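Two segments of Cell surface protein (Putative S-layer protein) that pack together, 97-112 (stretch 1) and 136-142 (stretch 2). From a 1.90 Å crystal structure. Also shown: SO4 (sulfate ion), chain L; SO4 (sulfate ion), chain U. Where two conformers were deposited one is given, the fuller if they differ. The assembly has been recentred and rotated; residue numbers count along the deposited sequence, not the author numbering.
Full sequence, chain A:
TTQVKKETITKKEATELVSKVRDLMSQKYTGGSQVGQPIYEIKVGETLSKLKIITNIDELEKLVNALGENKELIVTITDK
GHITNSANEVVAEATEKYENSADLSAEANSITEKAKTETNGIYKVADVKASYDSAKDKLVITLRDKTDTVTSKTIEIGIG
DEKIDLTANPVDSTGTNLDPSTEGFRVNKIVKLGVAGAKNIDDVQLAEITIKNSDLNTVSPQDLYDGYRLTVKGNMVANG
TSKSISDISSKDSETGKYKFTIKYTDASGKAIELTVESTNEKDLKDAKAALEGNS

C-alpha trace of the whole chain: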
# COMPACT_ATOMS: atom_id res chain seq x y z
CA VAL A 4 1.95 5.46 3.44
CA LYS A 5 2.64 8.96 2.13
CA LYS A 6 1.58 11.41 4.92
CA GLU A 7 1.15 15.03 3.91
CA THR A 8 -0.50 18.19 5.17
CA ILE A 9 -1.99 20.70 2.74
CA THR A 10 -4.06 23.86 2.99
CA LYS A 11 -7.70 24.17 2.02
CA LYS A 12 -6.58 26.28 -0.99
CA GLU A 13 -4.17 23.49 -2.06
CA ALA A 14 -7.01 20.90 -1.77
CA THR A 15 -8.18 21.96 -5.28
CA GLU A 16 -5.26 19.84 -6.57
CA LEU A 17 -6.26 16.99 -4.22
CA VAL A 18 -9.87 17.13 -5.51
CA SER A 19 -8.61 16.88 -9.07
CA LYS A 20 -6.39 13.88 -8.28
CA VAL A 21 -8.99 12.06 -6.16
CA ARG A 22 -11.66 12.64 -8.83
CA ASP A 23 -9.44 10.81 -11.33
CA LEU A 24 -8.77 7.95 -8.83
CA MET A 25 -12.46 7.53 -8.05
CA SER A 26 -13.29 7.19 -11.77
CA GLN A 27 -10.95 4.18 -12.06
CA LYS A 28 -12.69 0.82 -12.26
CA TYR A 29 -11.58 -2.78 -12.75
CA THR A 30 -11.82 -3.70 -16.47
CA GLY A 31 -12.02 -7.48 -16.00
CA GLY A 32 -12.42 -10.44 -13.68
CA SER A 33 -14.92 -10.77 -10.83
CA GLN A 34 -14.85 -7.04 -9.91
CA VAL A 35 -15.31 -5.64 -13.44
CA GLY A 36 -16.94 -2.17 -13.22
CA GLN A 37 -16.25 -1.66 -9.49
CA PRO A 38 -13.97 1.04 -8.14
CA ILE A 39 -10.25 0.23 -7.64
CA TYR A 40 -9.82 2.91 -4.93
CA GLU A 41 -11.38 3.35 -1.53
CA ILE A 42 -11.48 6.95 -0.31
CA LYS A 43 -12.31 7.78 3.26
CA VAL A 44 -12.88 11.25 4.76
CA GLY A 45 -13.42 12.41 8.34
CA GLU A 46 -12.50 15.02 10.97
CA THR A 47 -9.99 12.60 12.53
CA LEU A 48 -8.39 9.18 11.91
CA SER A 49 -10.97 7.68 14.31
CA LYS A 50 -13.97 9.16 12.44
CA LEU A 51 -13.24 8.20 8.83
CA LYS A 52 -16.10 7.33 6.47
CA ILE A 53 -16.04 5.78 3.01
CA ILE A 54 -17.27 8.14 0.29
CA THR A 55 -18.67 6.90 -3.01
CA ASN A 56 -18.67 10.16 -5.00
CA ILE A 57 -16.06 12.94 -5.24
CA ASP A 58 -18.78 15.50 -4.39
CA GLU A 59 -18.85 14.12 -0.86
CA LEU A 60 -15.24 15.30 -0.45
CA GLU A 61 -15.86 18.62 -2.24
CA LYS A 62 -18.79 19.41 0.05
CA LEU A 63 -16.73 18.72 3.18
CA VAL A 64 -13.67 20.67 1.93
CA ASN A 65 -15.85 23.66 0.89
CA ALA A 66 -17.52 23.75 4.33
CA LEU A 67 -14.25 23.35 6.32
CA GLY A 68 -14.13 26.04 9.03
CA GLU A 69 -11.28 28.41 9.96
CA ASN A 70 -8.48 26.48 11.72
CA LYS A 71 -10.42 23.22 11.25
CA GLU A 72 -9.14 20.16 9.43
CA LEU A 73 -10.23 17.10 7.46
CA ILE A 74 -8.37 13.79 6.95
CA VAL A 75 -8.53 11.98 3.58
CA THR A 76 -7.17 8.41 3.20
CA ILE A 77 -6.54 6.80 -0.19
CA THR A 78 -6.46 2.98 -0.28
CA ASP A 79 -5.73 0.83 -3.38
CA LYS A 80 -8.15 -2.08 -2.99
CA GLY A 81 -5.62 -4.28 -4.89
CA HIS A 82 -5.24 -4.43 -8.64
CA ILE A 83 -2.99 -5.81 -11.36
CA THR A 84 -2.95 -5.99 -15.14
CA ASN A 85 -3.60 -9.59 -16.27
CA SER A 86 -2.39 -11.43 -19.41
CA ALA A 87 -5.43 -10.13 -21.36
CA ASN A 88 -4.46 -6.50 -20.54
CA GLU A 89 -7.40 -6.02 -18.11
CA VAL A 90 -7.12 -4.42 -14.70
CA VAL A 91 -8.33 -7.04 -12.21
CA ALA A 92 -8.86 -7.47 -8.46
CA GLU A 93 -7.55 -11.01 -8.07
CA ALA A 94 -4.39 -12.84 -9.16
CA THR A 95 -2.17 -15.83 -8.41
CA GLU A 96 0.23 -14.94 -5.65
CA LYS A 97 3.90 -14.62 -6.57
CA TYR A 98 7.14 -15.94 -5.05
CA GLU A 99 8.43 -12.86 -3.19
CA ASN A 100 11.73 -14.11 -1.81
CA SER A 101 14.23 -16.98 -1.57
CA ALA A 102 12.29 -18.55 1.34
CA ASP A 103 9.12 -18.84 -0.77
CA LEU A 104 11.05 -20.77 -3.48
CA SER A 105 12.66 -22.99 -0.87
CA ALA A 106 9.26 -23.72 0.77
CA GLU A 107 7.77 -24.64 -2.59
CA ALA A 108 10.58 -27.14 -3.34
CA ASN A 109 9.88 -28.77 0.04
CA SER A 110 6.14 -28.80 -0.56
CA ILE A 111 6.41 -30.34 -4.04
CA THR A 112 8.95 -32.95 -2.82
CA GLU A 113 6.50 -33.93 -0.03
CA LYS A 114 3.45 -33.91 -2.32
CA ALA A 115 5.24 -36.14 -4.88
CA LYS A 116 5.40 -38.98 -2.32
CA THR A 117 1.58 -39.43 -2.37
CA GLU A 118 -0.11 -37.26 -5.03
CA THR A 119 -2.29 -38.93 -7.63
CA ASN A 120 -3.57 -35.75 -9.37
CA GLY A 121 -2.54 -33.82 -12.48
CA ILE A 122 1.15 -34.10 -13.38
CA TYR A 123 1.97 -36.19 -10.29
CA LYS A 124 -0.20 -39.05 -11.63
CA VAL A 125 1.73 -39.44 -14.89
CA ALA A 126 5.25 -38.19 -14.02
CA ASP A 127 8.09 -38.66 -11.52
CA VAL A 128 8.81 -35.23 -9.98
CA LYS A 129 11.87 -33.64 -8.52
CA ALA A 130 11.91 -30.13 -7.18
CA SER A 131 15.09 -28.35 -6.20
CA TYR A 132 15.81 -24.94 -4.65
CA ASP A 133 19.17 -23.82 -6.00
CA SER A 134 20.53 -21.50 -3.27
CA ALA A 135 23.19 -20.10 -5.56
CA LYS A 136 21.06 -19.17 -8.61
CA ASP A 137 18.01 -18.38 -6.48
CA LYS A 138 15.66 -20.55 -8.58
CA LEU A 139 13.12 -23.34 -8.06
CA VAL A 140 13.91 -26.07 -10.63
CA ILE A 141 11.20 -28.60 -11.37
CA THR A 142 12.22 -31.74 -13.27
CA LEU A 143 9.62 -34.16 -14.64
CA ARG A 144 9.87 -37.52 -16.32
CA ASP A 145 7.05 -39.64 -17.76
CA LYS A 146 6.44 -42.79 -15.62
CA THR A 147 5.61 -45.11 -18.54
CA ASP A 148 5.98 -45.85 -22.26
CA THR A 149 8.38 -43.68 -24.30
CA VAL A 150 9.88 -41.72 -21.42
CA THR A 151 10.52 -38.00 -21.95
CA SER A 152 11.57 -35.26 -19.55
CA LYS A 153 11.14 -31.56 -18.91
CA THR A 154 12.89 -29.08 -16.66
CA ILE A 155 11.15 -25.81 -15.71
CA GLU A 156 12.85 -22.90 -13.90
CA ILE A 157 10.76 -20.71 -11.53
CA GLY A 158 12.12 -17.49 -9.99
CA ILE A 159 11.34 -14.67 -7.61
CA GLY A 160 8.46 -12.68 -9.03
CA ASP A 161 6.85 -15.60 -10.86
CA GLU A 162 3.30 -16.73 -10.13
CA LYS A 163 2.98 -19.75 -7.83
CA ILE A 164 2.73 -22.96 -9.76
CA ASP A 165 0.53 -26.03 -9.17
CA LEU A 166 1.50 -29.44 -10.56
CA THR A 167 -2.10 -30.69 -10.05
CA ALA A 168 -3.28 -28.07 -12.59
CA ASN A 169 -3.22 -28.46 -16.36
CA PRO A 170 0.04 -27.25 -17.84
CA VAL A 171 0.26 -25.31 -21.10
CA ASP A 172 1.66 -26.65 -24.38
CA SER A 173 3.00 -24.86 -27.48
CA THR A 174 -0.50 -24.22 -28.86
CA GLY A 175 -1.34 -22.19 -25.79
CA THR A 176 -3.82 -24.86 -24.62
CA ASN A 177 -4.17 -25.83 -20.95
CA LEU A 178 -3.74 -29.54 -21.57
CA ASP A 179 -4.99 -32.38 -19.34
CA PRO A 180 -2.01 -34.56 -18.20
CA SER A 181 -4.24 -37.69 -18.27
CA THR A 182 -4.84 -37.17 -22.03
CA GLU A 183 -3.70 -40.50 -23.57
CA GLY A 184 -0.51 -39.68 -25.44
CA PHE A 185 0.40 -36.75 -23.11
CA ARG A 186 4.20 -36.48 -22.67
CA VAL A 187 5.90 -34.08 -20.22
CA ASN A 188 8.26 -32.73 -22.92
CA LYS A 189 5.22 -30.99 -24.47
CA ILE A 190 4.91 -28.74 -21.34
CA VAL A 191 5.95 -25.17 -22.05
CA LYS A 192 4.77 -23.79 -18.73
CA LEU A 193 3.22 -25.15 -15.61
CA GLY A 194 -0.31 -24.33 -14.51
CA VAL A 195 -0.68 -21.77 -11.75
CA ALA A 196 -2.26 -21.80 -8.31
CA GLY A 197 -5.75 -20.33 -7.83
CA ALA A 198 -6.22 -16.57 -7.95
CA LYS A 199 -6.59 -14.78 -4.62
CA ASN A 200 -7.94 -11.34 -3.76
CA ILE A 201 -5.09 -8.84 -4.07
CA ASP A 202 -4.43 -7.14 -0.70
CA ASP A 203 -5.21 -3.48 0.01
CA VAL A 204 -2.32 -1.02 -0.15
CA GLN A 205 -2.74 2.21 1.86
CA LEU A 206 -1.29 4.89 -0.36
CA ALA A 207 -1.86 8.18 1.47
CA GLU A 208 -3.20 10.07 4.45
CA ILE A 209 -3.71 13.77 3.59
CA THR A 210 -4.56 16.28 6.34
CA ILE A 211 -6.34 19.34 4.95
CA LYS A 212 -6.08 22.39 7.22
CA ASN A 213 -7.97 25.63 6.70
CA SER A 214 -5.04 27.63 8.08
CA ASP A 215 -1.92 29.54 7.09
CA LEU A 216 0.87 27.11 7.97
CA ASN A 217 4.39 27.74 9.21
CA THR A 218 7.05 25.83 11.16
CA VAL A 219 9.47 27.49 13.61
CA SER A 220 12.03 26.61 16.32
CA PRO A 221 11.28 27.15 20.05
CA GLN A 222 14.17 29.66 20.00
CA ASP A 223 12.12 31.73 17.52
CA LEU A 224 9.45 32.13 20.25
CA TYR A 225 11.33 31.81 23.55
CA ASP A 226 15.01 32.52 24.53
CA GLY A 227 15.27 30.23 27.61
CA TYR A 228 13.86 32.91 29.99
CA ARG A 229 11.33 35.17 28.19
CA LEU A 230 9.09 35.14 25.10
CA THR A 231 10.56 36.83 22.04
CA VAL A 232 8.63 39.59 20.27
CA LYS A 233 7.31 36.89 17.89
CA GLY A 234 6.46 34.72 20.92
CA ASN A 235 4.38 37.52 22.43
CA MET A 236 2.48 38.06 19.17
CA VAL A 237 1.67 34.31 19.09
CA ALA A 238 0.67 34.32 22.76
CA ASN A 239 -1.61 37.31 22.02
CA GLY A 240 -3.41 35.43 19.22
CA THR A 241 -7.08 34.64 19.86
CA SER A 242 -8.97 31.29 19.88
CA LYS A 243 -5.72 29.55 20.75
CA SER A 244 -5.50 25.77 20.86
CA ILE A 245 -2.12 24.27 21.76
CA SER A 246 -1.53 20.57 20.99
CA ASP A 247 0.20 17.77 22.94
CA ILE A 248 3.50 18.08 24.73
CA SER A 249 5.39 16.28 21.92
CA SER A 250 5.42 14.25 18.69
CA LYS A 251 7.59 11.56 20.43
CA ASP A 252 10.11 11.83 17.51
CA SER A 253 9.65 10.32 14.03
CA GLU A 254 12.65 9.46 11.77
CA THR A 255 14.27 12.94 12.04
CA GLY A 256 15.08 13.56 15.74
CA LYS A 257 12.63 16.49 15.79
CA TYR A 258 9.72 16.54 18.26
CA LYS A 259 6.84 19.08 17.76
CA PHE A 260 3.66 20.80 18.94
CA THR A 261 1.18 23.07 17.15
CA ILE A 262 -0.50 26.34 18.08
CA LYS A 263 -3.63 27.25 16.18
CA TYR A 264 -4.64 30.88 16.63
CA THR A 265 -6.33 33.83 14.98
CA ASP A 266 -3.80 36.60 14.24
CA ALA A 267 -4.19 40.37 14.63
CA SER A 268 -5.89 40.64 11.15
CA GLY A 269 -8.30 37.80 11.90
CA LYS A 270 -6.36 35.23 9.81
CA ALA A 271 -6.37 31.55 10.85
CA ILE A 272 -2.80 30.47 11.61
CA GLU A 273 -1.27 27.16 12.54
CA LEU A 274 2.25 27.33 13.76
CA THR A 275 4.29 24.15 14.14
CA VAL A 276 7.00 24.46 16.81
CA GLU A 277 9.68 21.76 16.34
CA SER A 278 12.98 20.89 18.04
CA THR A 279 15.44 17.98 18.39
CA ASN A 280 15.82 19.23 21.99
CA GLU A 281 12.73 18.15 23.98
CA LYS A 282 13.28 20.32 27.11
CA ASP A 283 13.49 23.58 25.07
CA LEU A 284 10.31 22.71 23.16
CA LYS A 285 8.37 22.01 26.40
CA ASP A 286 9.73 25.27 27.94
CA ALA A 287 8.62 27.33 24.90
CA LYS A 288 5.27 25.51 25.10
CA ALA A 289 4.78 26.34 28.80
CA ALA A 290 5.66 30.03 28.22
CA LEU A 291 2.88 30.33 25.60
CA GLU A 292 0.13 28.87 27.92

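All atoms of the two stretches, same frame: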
# COMPACT_ATOMS: atom_id res chain seq x y z
N LYS A 97 2.56 -14.44 -6.05
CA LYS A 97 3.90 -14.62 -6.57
C LYS A 97 4.90 -15.05 -5.49
O LYS A 97 4.72 -14.77 -4.31
CB LYS A 97 4.37 -13.32 -7.21
CG LYS A 97 3.52 -12.86 -8.39
CD LYS A 97 4.01 -11.51 -8.86
CE LYS A 97 3.52 -11.17 -10.26
NZ LYS A 97 3.80 -9.74 -10.55
N TYR A 98 5.98 -15.71 -5.92
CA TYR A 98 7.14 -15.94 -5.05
C TYR A 98 7.80 -14.59 -4.79
O TYR A 98 8.17 -13.90 -5.73
CB TYR A 98 8.12 -16.93 -5.70
CG TYR A 98 7.46 -18.26 -6.03
CD1 TYR A 98 7.18 -19.17 -5.03
CD2 TYR A 98 7.08 -18.57 -7.33
CE1 TYR A 98 6.57 -20.37 -5.31
CE2 TYR A 98 6.48 -19.77 -7.63
CZ TYR A 98 6.21 -20.66 -6.62
OH TYR A 98 5.57 -21.82 -6.87
N GLU A 99 7.93 -14.20 -3.53
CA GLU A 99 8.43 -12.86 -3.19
C GLU A 99 9.87 -12.87 -2.74
O GLU A 99 10.53 -11.85 -2.82
CB GLU A 99 7.53 -12.23 -2.13
CG GLU A 99 6.16 -11.91 -2.70
CD GLU A 99 5.20 -11.24 -1.72
OE1 GLU A 99 5.31 -11.47 -0.50
OE2 GLU A 99 4.33 -10.48 -2.20
N ASN A 100 10.37 -14.03 -2.31
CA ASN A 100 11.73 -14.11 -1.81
C ASN A 100 12.27 -15.54 -1.89
O ASN A 100 11.53 -16.48 -2.20
CB ASN A 100 11.76 -13.60 -0.36
CG ASN A 100 10.72 -14.25 0.50
OD1 ASN A 100 10.58 -15.47 0.51
ND2 ASN A 100 9.95 -13.45 1.20
N SER A 101 13.54 -15.69 -1.58
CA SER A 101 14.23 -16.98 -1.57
C SER A 101 13.54 -18.03 -0.72
O SER A 101 13.43 -19.19 -1.15
CB SER A 101 15.69 -16.80 -1.14
OG SER A 101 16.37 -15.97 -2.10
N ALA A 102 13.01 -17.63 0.44
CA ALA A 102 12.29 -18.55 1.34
C ALA A 102 11.01 -19.14 0.73
O ALA A 102 10.66 -20.30 1.00
CB ALA A 102 11.96 -17.88 2.67
N ASP A 103 10.29 -18.36 -0.06
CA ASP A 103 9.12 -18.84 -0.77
C ASP A 103 9.49 -19.94 -1.80
O ASP A 103 8.76 -20.92 -1.94
CB ASP A 103 8.43 -17.70 -1.53
CG ASP A 103 7.70 -16.70 -0.63
OD1 ASP A 103 7.43 -17.02 0.55
OD2 ASP A 103 7.37 -15.61 -1.14
N LEU A 104 10.59 -19.76 -2.51
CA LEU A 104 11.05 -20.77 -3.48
C LEU A 104 11.48 -22.05 -2.76
O LEU A 104 11.12 -23.15 -3.17
CB LEU A 104 12.18 -20.25 -4.34
CG LEU A 104 11.84 -19.05 -5.21
CD1 LEU A 104 13.11 -18.50 -5.81
CD2 LEU A 104 10.85 -19.39 -6.30
N SER A 105 12.21 -21.89 -1.67
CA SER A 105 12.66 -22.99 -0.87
C SER A 105 11.50 -23.78 -0.28
O SER A 105 11.51 -25.01 -0.33
CB SER A 105 13.56 -22.46 0.26
OG SER A 105 14.11 -23.54 0.93
N ALA A 106 10.49 -23.08 0.27
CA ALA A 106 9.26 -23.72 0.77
C ALA A 106 8.52 -24.51 -0.30
O ALA A 106 7.99 -25.60 -0.03
CB ALA A 106 8.31 -22.69 1.37
N GLU A 107 8.45 -23.96 -1.51
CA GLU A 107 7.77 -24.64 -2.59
C GLU A 107 8.47 -25.96 -2.98
O GLU A 107 7.80 -26.96 -3.20
CB GLU A 107 7.69 -23.73 -3.82
CG GLU A 107 6.80 -24.26 -4.93
CD GLU A 107 5.33 -24.26 -4.58
OE1 GLU A 107 4.64 -23.24 -4.81
OE2 GLU A 107 4.86 -25.29 -4.09
N ALA A 108 9.79 -25.93 -3.08
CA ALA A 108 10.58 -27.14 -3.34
C ALA A 108 10.26 -28.22 -2.31
O ALA A 108 10.00 -29.37 -2.68
CB ALA A 108 12.07 -26.82 -3.35
N ASN A 109 10.24 -27.83 -1.04
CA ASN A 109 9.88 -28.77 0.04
C ASN A 109 8.48 -29.28 -0.09
O ASN A 109 8.24 -30.49 0.06
CB ASN A 109 10.07 -28.14 1.41
CG ASN A 109 11.52 -27.90 1.75
OD1 ASN A 109 12.41 -28.62 1.30
ND2 ASN A 109 11.77 -26.90 2.59
N SER A 110 7.53 -28.40 -0.39
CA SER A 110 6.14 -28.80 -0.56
C SER A 110 5.94 -29.78 -1.72
O SER A 110 5.25 -30.81 -1.58
CB SER A 110 5.26 -27.58 -0.76
OG SER A 110 3.95 -27.99 -1.13
N ILE A 111 6.52 -29.45 -2.87
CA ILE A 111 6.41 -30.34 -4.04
C ILE A 111 7.05 -31.72 -3.76
O ILE A 111 6.46 -32.76 -4.08
CB ILE A 111 7.04 -29.70 -5.30
CG1 ILE A 111 6.19 -28.49 -5.74
CG2 ILE A 111 7.10 -30.73 -6.43
CD1 ILE A 111 6.87 -27.61 -6.78
N THR A 112 8.22 -31.71 -3.14
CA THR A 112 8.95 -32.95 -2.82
C THR A 112 8.06 -33.83 -1.91
O THR A 112 7.90 -35.03 -2.16
CB THR A 112 10.30 -32.61 -2.18
OG1 THR A 112 11.08 -31.86 -3.11
CG2 THR A 112 11.08 -33.84 -1.75
N LYS A 136 21.76 -19.86 -7.51
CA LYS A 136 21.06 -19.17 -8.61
C LYS A 136 19.77 -18.48 -8.17
O LYS A 136 19.23 -17.67 -8.91
CB LYS A 136 20.67 -20.14 -9.72
CG LYS A 136 21.82 -20.80 -10.45
CD LYS A 136 21.32 -21.89 -11.40
CE LYS A 136 20.40 -21.34 -12.49
NZ LYS A 136 20.11 -22.36 -13.54
N ASP A 137 19.27 -18.86 -7.00
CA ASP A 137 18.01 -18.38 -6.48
C ASP A 137 16.81 -18.74 -7.38
O ASP A 137 15.98 -17.89 -7.73
CB ASP A 137 18.12 -16.86 -6.27
CG ASP A 137 17.27 -16.37 -5.18
OD1 ASP A 137 16.78 -17.17 -4.36
OD2 ASP A 137 17.10 -15.15 -5.14
N LYS A 138 16.72 -20.03 -7.73
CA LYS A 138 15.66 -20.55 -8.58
C LYS A 138 15.07 -21.85 -8.03
O LYS A 138 15.77 -22.65 -7.41
CB LYS A 138 16.22 -20.84 -9.98
CG LYS A 138 16.78 -19.62 -10.71
CD LYS A 138 15.73 -18.55 -10.97
CE LYS A 138 16.35 -17.32 -11.65
NZ LYS A 138 15.39 -16.19 -11.78
N LEU A 139 13.78 -22.05 -8.28
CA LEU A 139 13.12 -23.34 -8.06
C LEU A 139 13.19 -24.08 -9.41
O LEU A 139 12.78 -23.53 -10.43
CB LEU A 139 11.68 -23.12 -7.65
CG LEU A 139 10.70 -24.27 -7.64
CD1 LEU A 139 11.12 -25.30 -6.61
CD2 LEU A 139 9.30 -23.81 -7.37
N VAL A 140 13.75 -25.28 -9.41
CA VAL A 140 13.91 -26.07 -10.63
C VAL A 140 13.08 -27.33 -10.48
O VAL A 140 13.33 -28.17 -9.60
CB VAL A 140 15.39 -26.39 -10.86
CG1 VAL A 140 15.61 -27.18 -12.13
CG2 VAL A 140 16.23 -25.11 -10.83
N ILE A 141 12.09 -27.46 -11.36
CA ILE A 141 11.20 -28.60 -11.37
C ILE A 141 11.56 -29.51 -12.53
O ILE A 141 11.61 -29.07 -13.69
CB ILE A 141 9.77 -28.11 -11.44
CG1 ILE A 141 9.45 -27.30 -10.15
CG2 ILE A 141 8.79 -29.27 -11.55
CD1 ILE A 141 8.21 -26.46 -10.30
N THR A 142 11.80 -30.79 -12.24
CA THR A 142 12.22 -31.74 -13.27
C THR A 142 11.23 -32.90 -13.26
O THR A 142 11.01 -33.54 -12.22
CB THR A 142 13.66 -32.18 -13.05
OG1 THR A 142 14.52 -31.09 -13.39
CG2 THR A 142 14.03 -33.38 -13.88
S SO4 L . 10.62 -9.96 1.44
O1 SO4 L . 10.03 -9.80 2.80
O2 SO4 L . 9.65 -10.66 0.56
O3 SO4 L . 11.89 -10.72 1.53
O4 SO4 L . 10.88 -8.63 0.86
S SO4 U . 15.30 -12.41 0.10
O1 SO4 U . 14.37 -12.64 1.25
O2 SO4 U . 15.37 -10.95 -0.13
O3 SO4 U . 16.64 -12.93 0.49
O4 SO4 U . 14.84 -13.07 -1.17

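The contact sets a helix, 101-112, along a strand, 138-142, running nearly the same way: their N-to-C directions differ by 21° and the axes come within 8.0 Å. At that spacing there is room for a single layer of side chains, and the pair buries 362 Å² in all, about 250 of it on Leu104, Ala108, Ile111, Leu139 and Ile141.

The main bump is Leu139. Its CA-to-CB bond points toward the helix, and with chi1 t and chi2 p its two methyls spread into a hollow lined by Leu104, Glu107 and Ala108, with Tyr98 at its border. CD1 of Leu139 lies 3.7 Å from CB of Ala108, while CD2 of Leu139 sits 3.5 Å from CG of Glu107 and 4.3 Å from OH of Tyr98. Ala108 suits its place because it ends at CB: the short side chain leaves the space that the leucine methyl occupies. Glu107 serves by its stem. Its CB starts toward the strand, but the end leads away, so the methylene packs on leucine while OE1 of Glu107 accepts a hydrogen bond from OH of Tyr98 at 2.7 Å. The carboxylate thus turns away from the strand and finds a partner in the tyrosine hydroxyl, which itself borders Leu139.

Leu104 is the answering bump from the helix. One turn before Ala108, it reaches toward the strand and straddles the start of it: CD2 of Leu104 is 4.1 Å from CB of Leu139, and CD1 of Leu104 rests 3.5 Å from the backbone O of Asp137. Lys138 points away, so beneath this leucine the strand offers mainly backbone. Farther along, Ile111 points toward the strand and meets Ile141, whose CB leaves sideways but whose end comes nearer; their CD1 atoms touch at 3.9 Å. Both isoleucines hold chi1 m and chi2 t, extending their delta methyls to close the gap.

The one hydrogen bond across the contact stands at the helix's first turn, where OG of Ser101 donates to OD1 of Asp137 at 2.6 Å. Asp137, with positive phi and psi, precedes the strand and swings its carboxylate nearer the helix. Just before that helix, Asn100 is the N-cap, its OD1 accepting from N of Asp103 at 3.0 Å; OD2 of Asp103 in turn accepts from N of Glu99, one residue before the cap, at 2.8 Å. The chain U sulfate, probably from the crystallisation liquor, accepts from N of Ser101 through O4 at 3.0 Å.

The rule read here is one small residue, Ala108, set between Leu104 and Ile111 along the helix, with Leu139 packed against that face and the polar clasp at the helix's N-terminal end.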